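Local atomic coordinates of putative uncharacterized protein (Coprinopsis cinerea, PDB entry 3W9A), a protein that probably hydrolyses beta-glucans through a glycoside hydrolase family 131 catalytic domain with a beta-jelly-roll fold. Residues 19-24 with 29-34; 114-119 with 213-218. One frame throughout, in Å; residues are numbered along the deposited sequence.

Overall arrangement
Contact 1 packs a loop onto an edge of the jelly roll, whereas contact 2 lies in its interior, between the two antiparallel sheets. The centres are about 18 Å apart and the nearest atoms about 6 Å, with no touch between them. One sheet serves both: strand 30-34 of contact 1 and strand 114-119 of contact 2 belong to it, while strand 213-218 comes from the other sheet. Contact 1, partly buried, works through aromatic faces, a CH-pi contact and a shared water, without a direct hydrogen bond between its segments. Contact 2, wholly buried, combines a straight histidine-carboxylate hydrogen bond with tryptophan-valine packing.

Contact 1. Residues 19-24 with 29-34; sequences DRWSWA and TYQWYI
Aromatic packing of a loop on a strand joins 19-24, which follows helix 15-18, to 29-34 near the periphery of the jelly roll. The two run 81° apart, and Trp21 lies flat on the strand backbone opposite Gln31. Gln31 CA sits 3.7 Å from the centroid of the Trp21 five-membered ring, a CH-pi contact over the face. On that same face Trp32 N approaches Trp21 CE3 to 3.4 Å, and Gln31 CB reaches CZ2 at the far side of the indole. With its CG anti to the backbone N (chi1 -177°), Trp21 extends from the loop over the strand; its NE1 bonds to Gln84 OE1, which also receives Gln31 NE2. Trp23 folds back so that Trp21 CH2 points at the centre of one face of its ring, and its own CZ2 lies over the Tyr33 ring, 3.4 Å from Tyr33 CE2. The Trp23 six-membered ring and the Tyr33 ring have their planes 51° apart and their centroids 4.8 Å apart. A water lies 2.9 Å from both Trp21 O and Trp32 O and bridges the two backbones. Farther along, Asp19 OD1 lies at the edge of the Trp32 indole, and both Asp19 OD1 and Trp32 NE1 bond to Thr40 OG1. Replacing Trp21 with an alanine would probably uncover the backbone at Gln31, leave Gln84 without its indole donor and deprive Trp23 of the edge its face rests on. Tyr33 OH binds a glycerol, probably from the crystallisation liquor. The whole is a tryptophan-rich loop packed over a strand of a beta-jelly roll.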
ATOM      1  N   ASP A  19       7.688  14.996   7.385  1.00 14.98           N
ATOM      2  CA  ASP A  19       8.975  15.696   7.223  1.00 15.58           C
ATOM      3  C   ASP A  19       9.909  15.591   8.436  1.00 15.97           C
ATOM      4  O   ASP A  19      11.067  15.964   8.348  1.00 16.13           O
ATOM      5  CB  ASP A  19       8.757  17.181   6.877  1.00 15.24           C
ATOM      6  CG  ASP A  19       8.031  17.379   5.540  1.00 15.92           C
ATOM      7  OD1 ASP A  19       8.180  16.526   4.636  1.00 17.33           O
ATOM      8  OD2 ASP A  19       7.302  18.377   5.383  1.00 14.92           O
ATOM      9  N   ARG A  20       9.420  15.120   9.573  1.00 17.32           N
ATOM     10  CA  ARG A  20      10.296  14.956  10.741  1.00 18.22           C
ATOM     11  C   ARG A  20      11.378  13.922  10.479  1.00 16.17           C
ATOM     12  O   ARG A  20      12.475  14.032  10.981  1.00 14.59           O
ATOM     13  CB  ARG A  20       9.501  14.548  11.981  1.00 22.20           C
ATOM     14  CG  ARG A  20       8.760  15.700  12.644  1.00 26.74           C
ATOM     15  CD  ARG A  20       8.360  15.335  14.068  1.00 31.40           C
ATOM     16  NE  ARG A  20       7.366  14.256  14.072  1.00 37.10           N
ATOM     17  CZ  ARG A  20       6.042  14.433  14.079  1.00 41.74           C
ATOM     18  NH1 ARG A  20       5.519  15.658  14.098  1.00 44.18           N
ATOM     19  NH2 ARG A  20       5.227  13.374  14.066  1.00 44.13           N
ATOM     20  N   TRP A  21      11.055  12.917   9.676  1.00 14.63           N
ATOM     21  CA  TRP A  21      11.998  11.863   9.357  1.00 13.89           C
ATOM     22  C   TRP A  21      13.133  12.375   8.451  1.00 13.64           C
ATOM     23  O   TRP A  21      12.908  13.192   7.555  1.00 13.66           O
ATOM     24  CB  TRP A  21      11.259  10.710   8.668  1.00 13.25           C
ATOM     25  CG  TRP A  21      12.128   9.551   8.372  1.00 12.90           C
ATOM     26  CD1 TRP A  21      12.318   8.448   9.154  1.00 12.58           C
ATOM     27  CD2 TRP A  21      12.939   9.370   7.209  1.00 12.27           C
ATOM     28  NE1 TRP A  21      13.196   7.584   8.546  1.00 12.82           N
ATOM     29  CE2 TRP A  21      13.591   8.121   7.348  1.00 12.43           C
ATOM     30  CE3 TRP A  21      13.154  10.124   6.049  1.00 11.88           C
ATOM     31  CZ2 TRP A  21      14.470   7.623   6.386  1.00 12.20           C
ATOM     32  CZ3 TRP A  21      14.011   9.630   5.090  1.00 11.90           C
ATOM     33  CH2 TRP A  21      14.667   8.386   5.267  1.00 12.11           C
ATOM     34  N   SER A  22      14.331  11.847   8.673  1.00 12.93           N
ATOM     35  CA  SER A  22      15.448  12.019   7.759  1.00 13.02           C
ATOM     36  C   SER A  22      16.407  10.843   7.922  1.00 13.33           C
ATOM     37  O   SER A  22      16.266  10.054   8.866  1.00 12.47           O
ATOM     38  CB  SER A  22      16.182  13.338   8.004  1.00 13.03           C
ATOM     39  OG  SER A  22      16.841  13.362   9.262  1.00 13.24           O
ATOM     40  N   TRP A  23      17.385  10.735   7.015  1.00 13.52           N
ATOM     41  CA  TRP A  23      18.389   9.674   7.100  1.00 13.67           C
ATOM     42  C   TRP A  23      19.220   9.799   8.363  1.00 14.33           C
ATOM     43  O   TRP A  23      19.614   8.795   8.935  1.00 13.98           O
ATOM     44  CB  TRP A  23      19.304   9.670   5.872  1.00 13.14           C
ATOM     45  CG  TRP A  23      18.615   9.162   4.660  1.00 12.56           C
ATOM     46  CD1 TRP A  23      18.362   9.844   3.502  1.00 12.20           C
ATOM     47  CD2 TRP A  23      18.048   7.857   4.496  1.00 11.89           C
ATOM     48  NE1 TRP A  23      17.684   9.029   2.624  1.00 11.83           N
ATOM     49  CE2 TRP A  23      17.476   7.810   3.216  1.00 11.57           C
ATOM     50  CE3 TRP A  23      17.971   6.724   5.314  1.00 11.79           C
ATOM     51  CZ2 TRP A  23      16.826   6.682   2.736  1.00 11.65           C
ATOM     52  CZ3 TRP A  23      17.340   5.594   4.828  1.00 11.68           C
ATOM     53  CH2 TRP A  23      16.769   5.587   3.556  1.00 11.54           C
ATOM     54  N   ALA A  24      19.462  11.036   8.795  1.00 15.43           N
ATOM     55  CA  ALA A  24      20.186  11.304  10.044  1.00 16.09           C
ATOM     56  C   ALA A  24      19.309  11.154  11.293  1.00 16.88           C
ATOM     57  O   ALA A  24      19.832  10.989  12.401  1.00 18.39           O
ATOM     58  CB  ALA A  24      20.782  12.707  10.006  1.00 16.16           C
ATOM     59  N   THR A  29       7.442   5.928  12.073  1.00 11.07           N
ATOM     60  CA  THR A  29       7.275   4.610  11.479  1.00 10.94           C
ATOM     61  C   THR A  29       7.431   4.549   9.958  1.00 10.41           C
ATOM     62  O   THR A  29       7.335   3.485   9.386  1.00 10.89           O
ATOM     63  CB  THR A  29       5.885   4.075  11.845  1.00 10.82           C
ATOM     64  OG1 THR A  29       4.927   5.134  11.710  1.00 10.72           O
ATOM     65  CG2 THR A  29       5.886   3.539  13.307  1.00 10.74           C
ATOM     66  N   TYR A  30       7.658   5.679   9.316  1.00 10.25           N
ATOM     67  CA  TYR A  30       7.720   5.752   7.850  1.00 10.11           C
ATOM     68  C   TYR A  30       8.897   6.579   7.353  1.00 10.10           C
ATOM     69  O   TYR A  30       9.097   7.708   7.799  1.00 10.39           O
ATOM     70  CB  TYR A  30       6.451   6.404   7.316  1.00  9.90           C
ATOM     71  CG  TYR A  30       5.223   5.533   7.314  1.00  9.73           C
ATOM     72  CD1 TYR A  30       5.018   4.593   6.308  1.00  9.76           C
ATOM     73  CD2 TYR A  30       4.238   5.679   8.276  1.00  9.66           C
ATOM     74  CE1 TYR A  30       3.865   3.809   6.281  1.00  9.66           C
ATOM     75  CE2 TYR A  30       3.085   4.896   8.245  1.00  9.44           C
ATOM     76  CZ  TYR A  30       2.910   3.974   7.240  1.00  9.30           C
ATOM     77  OH  TYR A  30       1.786   3.192   7.190  1.00  9.03           O
ATOM     78  N   GLN A  31       9.637   6.019   6.397  1.00  9.92           N
ATOM     79  CA  GLN A  31      10.691   6.746   5.691  1.00  9.68           C
ATOM     80  C   GLN A  31      10.050   7.521   4.550  1.00  9.71           C
ATOM     81  O   GLN A  31       9.208   7.000   3.829  1.00  9.53           O
ATOM     82  CB  GLN A  31      11.725   5.816   5.130  1.00  9.59           C
ATOM     83  CG  GLN A  31      12.255   4.796   6.110  1.00  9.68           C
ATOM     84  CD  GLN A  31      13.379   3.968   5.548  1.00  9.71           C
ATOM     85  OE1 GLN A  31      13.441   3.692   4.354  1.00  9.95           O
ATOM     86  NE2 GLN A  31      14.253   3.533   6.418  1.00  9.91           N
ATOM     87  N   TRP A  32      10.466   8.764   4.387  1.00  9.47           N
ATOM     88  CA  TRP A  32       9.827   9.625   3.408  1.00  9.57           C
ATOM     89  C   TRP A  32      10.947  10.320   2.625  1.00  9.45           C
ATOM     90  O   TRP A  32      11.519  11.317   3.080  1.00  9.26           O
ATOM     91  CB  TRP A  32       8.920  10.595   4.128  1.00  9.34           C
ATOM     92  CG  TRP A  32       8.281  11.672   3.291  1.00  9.26           C
ATOM     93  CD1 TRP A  32       8.204  12.987   3.594  1.00  9.23           C
ATOM     94  CD2 TRP A  32       7.642  11.504   2.028  1.00  9.09           C
ATOM     95  NE1 TRP A  32       7.549  13.665   2.600  1.00  9.51           N
ATOM     96  CE2 TRP A  32       7.181  12.768   1.629  1.00  9.09           C
ATOM     97  CE3 TRP A  32       7.377  10.392   1.210  1.00  8.89           C
ATOM     98  CZ2 TRP A  32       6.497  12.971   0.439  1.00  9.12           C
ATOM     99  CZ3 TRP A  32       6.670  10.594   0.021  1.00  8.84           C
ATOM    100  CH2 TRP A  32       6.238  11.863  -0.349  1.00  8.85           C
ATOM    101  N   TYR A  33      11.307   9.706   1.504  1.00  9.37           N
ATOM    102  CA  TYR A  33      12.340  10.241   0.594  1.00  9.22           C
ATOM    103  C   TYR A  33      12.044   9.992  -0.891  1.00  9.43           C
ATOM    104  O   TYR A  33      12.625  10.651  -1.724  1.00  9.28           O
ATOM    105  CB  TYR A  33      13.729   9.692   0.941  1.00  9.03           C
ATOM    106  CG  TYR A  33      13.893   8.199   0.755  1.00  8.74           C
ATOM    107  CD1 TYR A  33      14.410   7.673  -0.418  1.00  8.48           C
ATOM    108  CD2 TYR A  33      13.516   7.316   1.756  1.00  8.54           C
ATOM    109  CE1 TYR A  33      14.557   6.295  -0.589  1.00  8.69           C
ATOM    110  CE2 TYR A  33      13.661   5.944   1.599  1.00  8.47           C
ATOM    111  CZ  TYR A  33      14.172   5.430   0.427  1.00  8.55           C
ATOM    112  OH  TYR A  33      14.301   4.054   0.293  1.00  8.59           O
ATOM    113  N   ILE A  34      11.182   9.020  -1.223  1.00  9.47           N
ATOM    114  CA  ILE A  34      10.837   8.748  -2.611  1.00  9.82           C
ATOM    115  C   ILE A  34       9.713   9.721  -2.990  1.00 10.46           C
ATOM    116  O   ILE A  34       8.543   9.413  -2.873  1.00 10.37           O
ATOM    117  CB  ILE A  34      10.425   7.265  -2.828  1.00  9.74           C
ATOM    118  CG1 ILE A  34      11.566   6.327  -2.428  1.00  9.59           C
ATOM    119  CG2 ILE A  34      10.078   6.994  -4.282  1.00  9.86           C
ATOM    120  CD1 ILE A  34      11.229   4.847  -2.522  1.00  9.70           C
TER
HETATM  121  O   HOH W   1      11.246  13.240   5.197  1.00 22.84           O

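Contact 2. Residues 114-119 with 213-218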
ATOM      1  N   HIS A 114       0.455   1.262 -13.567  1.00 13.44           N
ATOM      2  CA  HIS A 114       0.746   1.650 -12.181  1.00 13.12           C
ATOM      3  C   HIS A 114       1.237   0.451 -11.425  1.00 13.01           C
ATOM      4  O   HIS A 114       0.749  -0.654 -11.644  1.00 12.98           O
ATOM      5  CB  HIS A 114      -0.506   2.096 -11.427  1.00 13.19           C
ATOM      6  CG  HIS A 114      -1.254   3.184 -12.099  1.00 13.29           C
ATOM      7  ND1 HIS A 114      -1.980   2.972 -13.243  1.00 13.55           N
ATOM      8  CD2 HIS A 114      -1.403   4.490 -11.784  1.00 13.51           C
ATOM      9  CE1 HIS A 114      -2.543   4.107 -13.615  1.00 13.92           C
ATOM     10  NE2 HIS A 114      -2.206   5.044 -12.748  1.00 13.97           N
ATOM     11  N   GLN A 115       2.169   0.678 -10.512  1.00 12.57           N
ATOM     12  CA  GLN A 115       2.597  -0.340  -9.561  1.00 12.69           C
ATOM     13  C   GLN A 115       2.362   0.230  -8.175  1.00 13.09           C
ATOM     14  O   GLN A 115       2.778   1.360  -7.870  1.00 12.62           O
ATOM     15  CB  GLN A 115       4.070  -0.678  -9.758  1.00 12.94           C
ATOM     16  CG  GLN A 115       4.370  -1.415 -11.054  1.00 13.16           C
ATOM     17  CD  GLN A 115       5.700  -1.041 -11.665  1.00 13.63           C
ATOM     18  OE1 GLN A 115       6.649  -0.715 -10.958  1.00 13.89           O
ATOM     19  NE2 GLN A 115       5.777  -1.065 -12.995  1.00 14.08           N
ATOM     20  N   VAL A 116       1.666  -0.529  -7.346  1.00 13.36           N
ATOM     21  CA  VAL A 116       1.206  -0.025  -6.073  1.00 14.15           C
ATOM     22  C   VAL A 116       1.436  -1.056  -4.997  1.00 14.30           C
ATOM     23  O   VAL A 116       1.244  -2.244  -5.232  1.00 14.12           O
ATOM     24  CB  VAL A 116      -0.281   0.304  -6.139  1.00 14.85           C
ATOM     25  CG1 VAL A 116      -0.698   1.069  -4.908  1.00 15.43           C
ATOM     26  CG2 VAL A 116      -0.597   1.117  -7.408  1.00 15.14           C
HETATM   27  N   MSE A 117       1.847  -0.597  -3.819  1.00 14.41           N
HETATM   28  CA  MSE A 117       2.065  -1.483  -2.673  1.00 15.16           C
HETATM   29  C   MSE A 117       3.023  -2.599  -3.052  1.00 14.05           C
HETATM   30  O   MSE A 117       2.734  -3.772  -2.900  1.00 13.37           O
HETATM   31  CB  MSE A 117       0.711  -1.988  -2.146  1.00 17.20           C
HETATM   32  CG  MSE A 117      -0.345  -0.905  -1.858  1.00 19.00           C
HETATM   33 SE   MSE A 117       0.240   0.475  -0.546  1.00 24.07          SE
HETATM   34  CE  MSE A 117       0.926  -0.778   0.820  1.00 21.67           C
ATOM     35  N   PHE A 118       4.200  -2.207  -3.526  1.00 13.67           N
ATOM     36  CA  PHE A 118       5.157  -3.130  -4.124  1.00 12.97           C
ATOM     37  C   PHE A 118       6.452  -3.199  -3.346  1.00 12.96           C
ATOM     38  O   PHE A 118       6.910  -2.194  -2.795  1.00 12.45           O
ATOM     39  CB  PHE A 118       5.481  -2.744  -5.580  1.00 12.58           C
ATOM     40  CG  PHE A 118       6.041  -1.348  -5.768  1.00 12.32           C
ATOM     41  CD1 PHE A 118       7.410  -1.106  -5.743  1.00 12.23           C
ATOM     42  CD2 PHE A 118       5.197  -0.286  -6.067  1.00 12.10           C
ATOM     43  CE1 PHE A 118       7.909   0.185  -5.952  1.00 12.40           C
ATOM     44  CE2 PHE A 118       5.690   0.998  -6.273  1.00 11.99           C
ATOM     45  CZ  PHE A 118       7.043   1.233  -6.234  1.00 11.79           C
ATOM     46  N   PHE A 119       7.047  -4.389  -3.331  1.00 12.54           N
ATOM     47  CA  PHE A 119       8.429  -4.533  -2.898  1.00 12.72           C
ATOM     48  C   PHE A 119       9.332  -4.067  -4.019  1.00 12.83           C
ATOM     49  O   PHE A 119       8.936  -4.111  -5.185  1.00 12.46           O
ATOM     50  CB  PHE A 119       8.749  -5.984  -2.555  1.00 12.56           C
ATOM     51  CG  PHE A 119       8.112  -6.450  -1.297  1.00 12.46           C
ATOM     52  CD1 PHE A 119       8.751  -6.304  -0.087  1.00 12.33           C
ATOM     53  CD2 PHE A 119       6.867  -7.039  -1.327  1.00 13.04           C
ATOM     54  CE1 PHE A 119       8.161  -6.727   1.076  1.00 12.63           C
ATOM     55  CE2 PHE A 119       6.270  -7.489  -0.173  1.00 12.89           C
ATOM     56  CZ  PHE A 119       6.917  -7.335   1.033  1.00 12.99           C
ATOM     57  N   GLU A 213      -3.322  12.027  -9.902  1.00 12.73           N
ATOM     58  CA  GLU A 213      -4.051  10.882  -9.374  1.00 12.48           C
ATOM     59  C   GLU A 213      -4.049  10.892  -7.845  1.00 12.26           C
ATOM     60  O   GLU A 213      -3.031  11.216  -7.231  1.00 12.28           O
ATOM     61  CB  GLU A 213      -3.383   9.579  -9.799  1.00 12.60           C
ATOM     62  CG  GLU A 213      -3.279   9.362 -11.291  1.00 12.64           C
ATOM     63  CD  GLU A 213      -2.890   7.934 -11.643  1.00 12.43           C
ATOM     64  OE1 GLU A 213      -2.472   7.186 -10.730  1.00 12.12           O
ATOM     65  OE2 GLU A 213      -2.997   7.557 -12.836  1.00 12.15           O
ATOM     66  N   ASP A 214      -5.184  10.537  -7.240  1.00 12.05           N
ATOM     67  CA  ASP A 214      -5.265  10.284  -5.801  1.00 11.71           C
ATOM     68  C   ASP A 214      -5.513   8.803  -5.581  1.00 11.79           C
ATOM     69  O   ASP A 214      -6.358   8.190  -6.242  1.00 11.78           O
ATOM     70  CB  ASP A 214      -6.394  11.081  -5.145  1.00 11.89           C
ATOM     71  CG  ASP A 214      -6.225  12.589  -5.286  1.00 11.71           C
ATOM     72  OD1 ASP A 214      -5.097  13.091  -5.281  1.00 12.21           O
ATOM     73  OD2 ASP A 214      -7.250  13.269  -5.394  1.00 11.39           O
ATOM     74  N   TRP A 215      -4.760   8.233  -4.651  1.00 11.30           N
ATOM     75  CA  TRP A 215      -5.005   6.901  -4.136  1.00 11.26           C
ATOM     76  C   TRP A 215      -5.173   7.075  -2.633  1.00 11.47           C
ATOM     77  O   TRP A 215      -4.518   7.940  -2.036  1.00 11.50           O
ATOM     78  CB  TRP A 215      -3.799   5.999  -4.423  1.00 11.23           C
ATOM     79  CG  TRP A 215      -3.536   5.745  -5.886  1.00 11.31           C
ATOM     80  CD1 TRP A 215      -3.067   6.636  -6.813  1.00 11.42           C
ATOM     81  CD2 TRP A 215      -3.693   4.501  -6.565  1.00 11.27           C
ATOM     82  NE1 TRP A 215      -2.973   6.029  -8.032  1.00 11.55           N
ATOM     83  CE2 TRP A 215      -3.345   4.714  -7.908  1.00 11.39           C
ATOM     84  CE3 TRP A 215      -4.124   3.236  -6.171  1.00 11.18           C
ATOM     85  CZ2 TRP A 215      -3.374   3.703  -8.852  1.00 11.12           C
ATOM     86  CZ3 TRP A 215      -4.192   2.232  -7.129  1.00 11.21           C
ATOM     87  CH2 TRP A 215      -3.810   2.471  -8.445  1.00 11.19           C
ATOM     88  N   TYR A 216      -6.058   6.299  -2.023  1.00 11.65           N
ATOM     89  CA  TYR A 216      -6.246   6.358  -0.582  1.00 11.85           C
ATOM     90  C   TYR A 216      -5.807   5.056   0.061  1.00 11.96           C
ATOM     91  O   TYR A 216      -6.083   3.963  -0.447  1.00 10.81           O
ATOM     92  CB  TYR A 216      -7.693   6.678  -0.233  1.00 12.43           C
ATOM     93  CG  TYR A 216      -8.214   7.980  -0.829  1.00 13.56           C
ATOM     94  CD1 TYR A 216      -8.446   9.095  -0.033  1.00 13.72           C
ATOM     95  CD2 TYR A 216      -8.491   8.088  -2.195  1.00 14.00           C
ATOM     96  CE1 TYR A 216      -8.949  10.272  -0.560  1.00 13.98           C
ATOM     97  CE2 TYR A 216      -8.969   9.270  -2.732  1.00 13.87           C
ATOM     98  CZ  TYR A 216      -9.200  10.350  -1.913  1.00 14.28           C
ATOM     99  OH  TYR A 216      -9.678  11.520  -2.448  1.00 14.61           O
ATOM    100  N   VAL A 217      -5.107   5.178   1.180  1.00 12.28           N
ATOM    101  CA  VAL A 217      -4.502   4.017   1.847  1.00 12.91           C
ATOM    102  C   VAL A 217      -4.818   4.100   3.327  1.00 12.96           C
ATOM    103  O   VAL A 217      -4.665   5.167   3.923  1.00 13.56           O
ATOM    104  CB  VAL A 217      -2.967   4.015   1.684  1.00 13.18           C
ATOM    105  CG1 VAL A 217      -2.330   2.872   2.470  1.00 13.42           C
ATOM    106  CG2 VAL A 217      -2.580   3.958   0.222  1.00 13.19           C
ATOM    107  N   SER A 218      -5.265   3.003   3.931  1.00 12.98           N
ATOM    108  CA  SER A 218      -5.440   2.976   5.383  1.00 12.58           C
ATOM    109  C   SER A 218      -5.235   1.586   5.964  1.00 12.16           C
ATOM    110  O   SER A 218      -5.179   0.598   5.237  1.00 12.21           O
ATOM    111  CB  SER A 218      -6.824   3.489   5.753  1.00 12.77           C
ATOM    112  OG  SER A 218      -7.806   2.618   5.252  1.00 12.71           O
TER
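Strands 114-116 and 213-218 run nearly parallel, 19° apart, but their axes are 11.4 Å from each other, so they face one another across the sandwich instead of pairing in one sheet. Val116 stands opposite Trp215, CA to CA 9.5 Å, and the chain turns a corner at Met117, a selenomethionine. The side chains of His114 and Glu213 reach across from opposite directions. His114 NE2 donates to Glu213 OE2 at 2.6 Å with an almost linear N-H...O angle of 178°; the bond lies in the imidazole plane and uses the syn lone pair of the oxygen. Ring and carboxylate are nearly coplanar. The other oxygen, Glu213 OE1, accepts from Trp215 NE1 at 3.0 Å, met on its anti side and tilted out of the carboxylate plane, so the carboxylate ties the histidine to the indole. Beyond that bond the indole extends between the sheets: with CG anti to the carbonyl carbon (chi1 -65°), Trp215 presents its six-membered ring to Val116 CG2, which lies over one face, 3.9 Å from the centroid. At the indole edge, Trp215 CZ2 touches His114 CD2 at 3.6 Å. Glu213 OE2 is gripped further by a salt bridge with Arg205 NH1 and a hydrogen bond from Asp109 N, and His114 ND1 bonds to Tyr128 O. In the fold, strand 114-119 pairs with 124-128 and with 199-201 and 203-205 in one sheet; strand 213-224 pairs with 3-6, 61-66 and 93-101 in the other, with Ile100 of 93-101 touching both Val116 and Trp215.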